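Local coordinates for protein endoglucanase (Uncultured bacterium, PDB 3X17) that probably hydrolyses the internal beta-1,4-glucosidic bonds of cellulose, as a family 9 endoglucanase with an (alpha/alpha)6 barrel and an Ig-like domain, at residues L168-G173 / F234-P239; Y183-A188 / V243-A248. All blocks are in the same frame, centred on the assembly; numbering follows the deposited sequence.

Contact 1. Residues L168-G173 / F234-P239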
loop_
_atom_site.group_PDB
_atom_site.type_symbol
_atom_site.label_atom_id
_atom_site.label_comp_id
_atom_site.label_asym_id
_atom_site.label_seq_id
_atom_site.Cartn_x
_atom_site.Cartn_y
_atom_site.Cartn_z
ATOM N N LEU A 168 -14.362 -22.101 -14.880
ATOM C CA LEU A 168 -14.938 -21.456 -13.689
ATOM C C LEU A 168 -15.270 -20.040 -14.066
ATOM O O LEU A 168 -14.491 -19.400 -14.762
ATOM C CB LEU A 168 -13.891 -21.382 -12.562
ATOM C CG LEU A 168 -13.636 -22.694 -11.829
ATOM C CD1 LEU A 168 -13.158 -22.373 -10.395
ATOM C CD2 LEU A 168 -14.890 -23.587 -11.816
ATOM N N GLU A 169 -16.358 -19.501 -13.526
ATOM C CA GLU A 169 -16.588 -18.088 -13.707
ATOM C C GLU A 169 -15.866 -17.298 -12.629
ATOM O O GLU A 169 -16.345 -17.200 -11.490
ATOM C CB GLU A 169 -18.078 -17.733 -13.741
ATOM C CG GLU A 169 -18.261 -16.267 -14.168
ATOM C CD GLU A 169 -19.667 -15.945 -14.596
ATOM O OE1 GLU A 169 -20.165 -16.613 -15.515
ATOM O OE2 GLU A 169 -20.253 -14.981 -14.060
ATOM N N ALA A 170 -14.693 -16.783 -12.977
ATOM C CA ALA A 170 -13.779 -16.168 -12.009
ATOM C C ALA A 170 -13.308 -14.893 -12.667
ATOM O O ALA A 170 -12.158 -14.505 -12.624
ATOM C CB ALA A 170 -12.598 -17.106 -11.713
ATOM N N THR A 171 -14.226 -14.301 -13.357
ATOM C CA THR A 171 -14.027 -13.043 -13.998
ATOM C C THR A 171 -14.019 -11.910 -12.946
ATOM O O THR A 171 -14.382 -12.142 -11.857
ATOM C CB THR A 171 -15.145 -12.917 -15.038
ATOM O OG1 THR A 171 -14.793 -11.949 -15.995
ATOM C CG2 THR A 171 -16.431 -12.578 -14.407
ATOM N N GLY A 172 -13.581 -10.711 -13.287
ATOM C CA GLY A 172 -13.633 -9.555 -12.363
ATOM C C GLY A 172 -12.348 -9.404 -11.548
ATOM O O GLY A 172 -11.308 -9.926 -11.939
ATOM N N GLY A 173 -12.433 -8.774 -10.374
ATOM C CA GLY A 173 -11.236 -8.507 -9.565
ATOM C C GLY A 173 -10.323 -7.432 -10.141
ATOM O O GLY A 173 -10.729 -6.664 -11.035
ATOM N N PHE A 234 -15.068 -14.403 -3.866
ATOM C CA PHE A 234 -16.155 -15.380 -3.876
ATOM C C PHE A 234 -15.996 -16.368 -5.052
ATOM O O PHE A 234 -16.147 -17.578 -4.872
ATOM C CB PHE A 234 -17.547 -14.714 -3.956
ATOM C CG PHE A 234 -17.918 -13.903 -2.738
ATOM C CD1 PHE A 234 -17.593 -14.342 -1.449
ATOM C CD2 PHE A 234 -18.675 -12.741 -2.879
ATOM C CE1 PHE A 234 -17.928 -13.568 -0.331
ATOM C CE2 PHE A 234 -19.109 -12.021 -1.757
ATOM C CZ PHE A 234 -18.716 -12.422 -0.484
ATOM N N ARG A 235 -15.698 -15.852 -6.244
ATOM C CA ARG A 235 -15.627 -16.715 -7.445
ATOM C C ARG A 235 -14.407 -17.629 -7.354
ATOM O O ARG A 235 -14.327 -18.635 -8.063
ATOM C CB ARG A 235 -15.597 -15.873 -8.726
ATOM C CG ARG A 235 -16.776 -14.863 -8.870
ATOM C CD ARG A 235 -16.589 -13.896 -10.060
ATOM N NE ARG A 235 -17.604 -12.843 -10.035
ATOM C CZ ARG A 235 -17.396 -11.545 -9.736
ATOM N NH1 ARG A 235 -16.170 -11.004 -9.680
ATOM N NH2 ARG A 235 -18.444 -10.747 -9.605
ATOM N N MET A 236 -13.433 -17.246 -6.525
ATOM C CA MET A 236 -12.220 -18.049 -6.307
ATOM C C MET A 236 -12.385 -19.076 -5.174
ATOM O O MET A 236 -11.418 -19.734 -4.755
ATOM C CB MET A 236 -11.025 -17.147 -6.016
ATOM C CG MET A 236 -10.516 -16.341 -7.220
ATOM S SD MET A 236 -9.921 -17.405 -8.583
ATOM C CE MET A 236 -8.182 -17.678 -8.109
ATOM N N GLN A 237 -13.602 -19.188 -4.662
ATOM C CA GLN A 237 -13.864 -20.101 -3.580
ATOM C C GLN A 237 -14.584 -21.364 -4.045
ATOM O O GLN A 237 -15.621 -21.327 -4.690
ATOM C CB GLN A 237 -14.619 -19.437 -2.409
ATOM C CG GLN A 237 -14.569 -20.279 -1.114
ATOM C CD GLN A 237 -15.429 -19.706 0.029
ATOM O OE1 GLN A 237 -16.443 -19.033 -0.213
ATOM N NE2 GLN A 237 -15.034 -19.990 1.283
ATOM N N ARG A 238 -14.099 -22.477 -3.537
ATOM C CA ARG A 238 -14.572 -23.788 -3.908
ATOM C C ARG A 238 -15.635 -24.149 -2.867
ATOM O O ARG A 238 -15.573 -23.649 -1.738
ATOM C CB ARG A 238 -13.353 -24.691 -3.793
ATOM C CG ARG A 238 -13.427 -26.001 -4.434
ATOM C CD ARG A 238 -12.649 -26.939 -3.545
ATOM N NE ARG A 238 -11.313 -27.112 -4.035
ATOM C CZ ARG A 238 -10.383 -27.841 -3.430
ATOM N NH1 ARG A 238 -10.558 -28.297 -2.189
ATOM N NH2 ARG A 238 -9.254 -28.060 -4.066
ATOM N N PRO A 239 -16.618 -24.999 -3.226
ATOM C CA PRO A 239 -17.746 -25.124 -2.313
ATOM C C PRO A 239 -17.380 -25.674 -0.938
ATOM O O PRO A 239 -18.143 -25.501 0.015
ATOM C CB PRO A 239 -18.681 -26.107 -3.043
ATOM C CG PRO A 239 -18.386 -25.870 -4.485
ATOM C CD PRO A 239 -16.888 -25.654 -4.522
HETATM O O HOH W 1 -15.105 -8.361 -9.362
#
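Arg235, the last residue of helix 221-235, lays its side chain against the backbone of Glu169, Ala170 and Thr171, joining a long loop to the C-terminal end of a helix in the (alpha/alpha)6 barrel domain. The first torsion sets CG beside the backbone N (chi1 -55°), and the chain is extended from CG to NE. Its start rests on the Glu169 carbonyl: Arg235 CB is 3.2 Å from Glu169 O, and Arg235 CB also packs on Ala170 CA at 3.8 Å. Further out, Arg235 CD passes 3.3 Å from Thr171 O, the oxygen that the guanidinium then engages. Arg235 NH1 gives Thr171 O a weak, bent hydrogen bond of 3.0 Å (N-H...O 130°), with the oxygen oblique to the guanidinium plane. The Glu169 carboxylate stays apart from this group, Glu169 OE2 lying 5.3 Å from Arg235 NE, so any attraction is probably only long-range. An alanine in place of Arg235 would probably leave Thr171 O, and a water shared with Gly173 N, without the NH1 donor and open a gap beside the loop backbone. Beyond the helix end, Ala170 CB meets Met236 SD at 4.1 Å. The Ala170 carbonyl faces other partners, accepting hydrogen bonds from Lys182 NZ and Trp232 NE1. The shared water completes the link to the loop: lying in the guanidinium plane at its edge, it accepts from Arg235 NH1 at 2.9 Å and also from Gly173 N.

Contact 2. Residues Y183-A188 / V243-A248; sequences YVTTTA and VYHKLA
An edge strand running straight into a helix defines this contact: Tyr183, in strand 182-183, pairs with Lys246 of strand 243-249 and is also the N-cap residue of helix 184-200. The two form an antiparallel, non-hydrogen-bonded pair, CA to CA 4.2 Å. Backbone bonds flank it, one between Lys182 and Leu247, the other from Val184 N to His245 O at 2.9 Å. The paired side chains lie side by side and point the same way. Lys246 CG sits in the crowded position between its backbone N and carbonyl carbon (chi1 66°), and the extended chain beyond runs beside the tyrosine ring, with Lys246 CB 3.8 Å from Tyr183 CD2 and Lys246 CD 3.9 Å from Tyr183 CE2. Their polar ends are held by other residues, Lys246 NZ by Ser328 OG and Asp324 O, Tyr183 OH by Asp179 and Gly329 N.

Val184 packs into the strand with its CG2 branch, which is tight against Tyr244 O at 3.0 Å and also touches Val243 CG1. In the first helical turn Thr185 OG1 approaches the His245 ring obliquely, 3.2 Å from His245 CE1. Asp274 ties these two together, binding Thr185 OG1 through OD1 and His245 ND1 through OD2. A water over one face of the imidazole, offset toward the rim, donates to both Thr185 OG1 and His245 O, so the His245 carbonyl is gripped by water and Val184 N alike. Tyr183 O accepts from Thr187 N and, at 3.0 Å, from Thr187 OG1, which sits 42° above the carbonyl plane. The outermost strand of a small four-stranded sheet thus leads into a helix of the family 9 (alpha/alpha)6 barrel domain.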
loop_
_atom_site.group_PDB
_atom_site.type_symbol
_atom_site.label_atom_id
_atom_site.label_comp_id
_atom_site.label_asym_id
_atom_site.label_seq_id
_atom_site.Cartn_x
_atom_site.Cartn_y
_atom_site.Cartn_z
ATOM N N TYR A 183 -4.495 -12.276 -8.056
ATOM C CA TYR A 183 -3.824 -13.134 -7.083
ATOM C C TYR A 183 -4.542 -12.982 -5.771
ATOM O O TYR A 183 -4.715 -11.870 -5.294
ATOM C CB TYR A 183 -2.391 -12.671 -6.892
ATOM C CG TYR A 183 -1.554 -12.655 -8.129
ATOM C CD1 TYR A 183 -1.520 -11.521 -8.930
ATOM C CD2 TYR A 183 -0.652 -13.690 -8.393
ATOM C CE1 TYR A 183 -0.660 -11.425 -9.984
ATOM C CE2 TYR A 183 0.247 -13.597 -9.449
ATOM C CZ TYR A 183 0.206 -12.492 -10.267
ATOM O OH TYR A 183 1.061 -12.398 -11.344
ATOM N N VAL A 184 -4.986 -14.085 -5.192
ATOM C CA VAL A 184 -5.772 -13.991 -3.974
ATOM C C VAL A 184 -4.957 -13.417 -2.790
ATOM O O VAL A 184 -5.516 -12.768 -1.884
ATOM C CB VAL A 184 -6.362 -15.343 -3.578
ATOM C CG1 VAL A 184 -6.802 -15.295 -2.103
ATOM C CG2 VAL A 184 -7.571 -15.658 -4.450
ATOM N N THR A 185 -3.641 -13.593 -2.841
ATOM C CA THR A 185 -2.798 -13.377 -1.676
ATOM C C THR A 185 -2.642 -11.870 -1.444
ATOM O O THR A 185 -2.731 -11.394 -0.317
ATOM C CB THR A 185 -1.412 -14.085 -1.858
ATOM O OG1 THR A 185 -1.625 -15.481 -2.166
ATOM C CG2 THR A 185 -0.561 -13.972 -0.588
ATOM N N THR A 186 -2.570 -11.109 -2.532
ATOM C CA THR A 186 -2.507 -9.652 -2.453
ATOM C C THR A 186 -3.898 -9.027 -2.425
ATOM O O THR A 186 -4.098 -8.003 -1.776
ATOM C CB THR A 186 -1.721 -9.053 -3.653
ATOM O OG1 THR A 186 -2.130 -9.726 -4.849
ATOM C CG2 THR A 186 -0.194 -9.207 -3.464
ATOM N N THR A 187 -4.835 -9.598 -3.179
ATOM C CA THR A 187 -6.189 -9.069 -3.242
ATOM C C THR A 187 -6.833 -9.060 -1.870
ATOM O O THR A 187 -7.488 -8.089 -1.507
ATOM C CB THR A 187 -7.123 -9.870 -4.221
ATOM O OG1 THR A 187 -6.678 -9.670 -5.560
ATOM C CG2 THR A 187 -8.611 -9.350 -4.155
ATOM N N ALA A 188 -6.633 -10.130 -1.106
ATOM C CA ALA A 188 -7.249 -10.238 0.205
ATOM C C ALA A 188 -6.645 -9.253 1.213
ATOM O O ALA A 188 -7.386 -8.504 1.866
ATOM C CB ALA A 188 -7.207 -11.693 0.712
ATOM N N VAL A 243 -9.887 -21.756 -1.110
ATOM C CA VAL A 243 -9.776 -20.628 -2.036
ATOM C C VAL A 243 -8.569 -20.798 -2.957
ATOM O O VAL A 243 -7.473 -21.127 -2.492
ATOM C CB VAL A 243 -9.701 -19.258 -1.289
ATOM C CG1 VAL A 243 -9.547 -18.083 -2.279
ATOM C CG2 VAL A 243 -10.952 -19.055 -0.456
ATOM N N TYR A 244 -8.814 -20.739 -4.270
ATOM C CA TYR A 244 -7.748 -20.875 -5.269
ATOM C C TYR A 244 -6.751 -19.744 -5.139
ATOM O O TYR A 244 -7.079 -18.654 -4.653
ATOM C CB TYR A 244 -8.321 -20.919 -6.707
ATOM C CG TYR A 244 -9.198 -22.128 -6.961
ATOM C CD1 TYR A 244 -8.654 -23.413 -6.981
ATOM C CD2 TYR A 244 -10.579 -21.996 -7.108
ATOM C CE1 TYR A 244 -9.455 -24.532 -7.182
ATOM C CE2 TYR A 244 -11.397 -23.104 -7.309
ATOM C CZ TYR A 244 -10.831 -24.372 -7.332
ATOM O OH TYR A 244 -11.631 -25.488 -7.504
ATOM N N HIS A 245 -5.532 -19.994 -5.594
ATOM C CA HIS A 245 -4.414 -19.143 -5.240
ATOM C C HIS A 245 -4.345 -17.922 -6.136
ATOM O O HIS A 245 -4.037 -16.828 -5.689
ATOM C CB HIS A 245 -3.113 -19.924 -5.338
ATOM C CG HIS A 245 -1.891 -19.096 -5.121
ATOM N ND1 HIS A 245 -1.674 -18.381 -3.955
ATOM C CD2 HIS A 245 -0.745 -19.003 -5.839
ATOM C CE1 HIS A 245 -0.462 -17.855 -3.987
ATOM N NE2 HIS A 245 0.107 -18.184 -5.135
ATOM N N LYS A 246 -4.593 -18.111 -7.417
ATOM C CA LYS A 246 -4.373 -17.053 -8.365
ATOM C C LYS A 246 -4.878 -17.521 -9.725
ATOM O O LYS A 246 -5.257 -18.696 -9.900
ATOM C CB LYS A 246 -2.878 -16.718 -8.448
ATOM C CG LYS A 246 -2.026 -17.865 -9.042
ATOM C CD LYS A 246 -0.602 -17.447 -9.322
ATOM C CE LYS A 246 0.255 -18.681 -9.660
ATOM N NZ LYS A 246 1.609 -18.297 -10.194
ATOM N N LEU A 247 -4.969 -16.566 -10.644
ATOM C CA LEU A 247 -5.532 -16.797 -11.946
ATOM C C LEU A 247 -4.681 -16.067 -12.951
ATOM O O LEU A 247 -4.531 -14.848 -12.879
ATOM C CB LEU A 247 -6.963 -16.277 -11.997
ATOM C CG LEU A 247 -7.801 -16.820 -13.141
ATOM C CD1 LEU A 247 -9.288 -16.684 -12.762
ATOM C CD2 LEU A 247 -7.467 -16.103 -14.463
ATOM N N ALA A 248 -4.105 -16.792 -13.893
ATOM C CA ALA A 248 -3.190 -16.141 -14.831
ATOM C C ALA A 248 -2.974 -17.007 -16.062
ATOM O O ALA A 248 -3.383 -18.160 -16.074
ATOM C CB ALA A 248 -1.847 -15.815 -14.153
HETATM O O HOH W 2 -1.979 -15.341 -4.873
#

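The two contacts have centres 10 Å apart and their segments alternate along the chain. They meet directly: Met236 O and Tyr244 N, 2.8 Å apart, probably form a hydrogen bond, and Ala170 CB packs on Leu247 CD1 at 3.5 Å. Between 168-173 and 183-188 runs the segment holding the zinc ligand His175 and the Asp-Ala-Gly-Asp sequence from Asp176 to Asp179, a signature that in family 9 relatives belongs to the active site. In contact 2, Thr186 OG1 bonds Asp176 OD1 and Tyr183 OH bonds Asp179 OD2, probably helping to position that segment. The CA of Gly172 in contact 1 lies about 7 Å from zinc, the Thr185 side chain about 7 Å from a calcium ion.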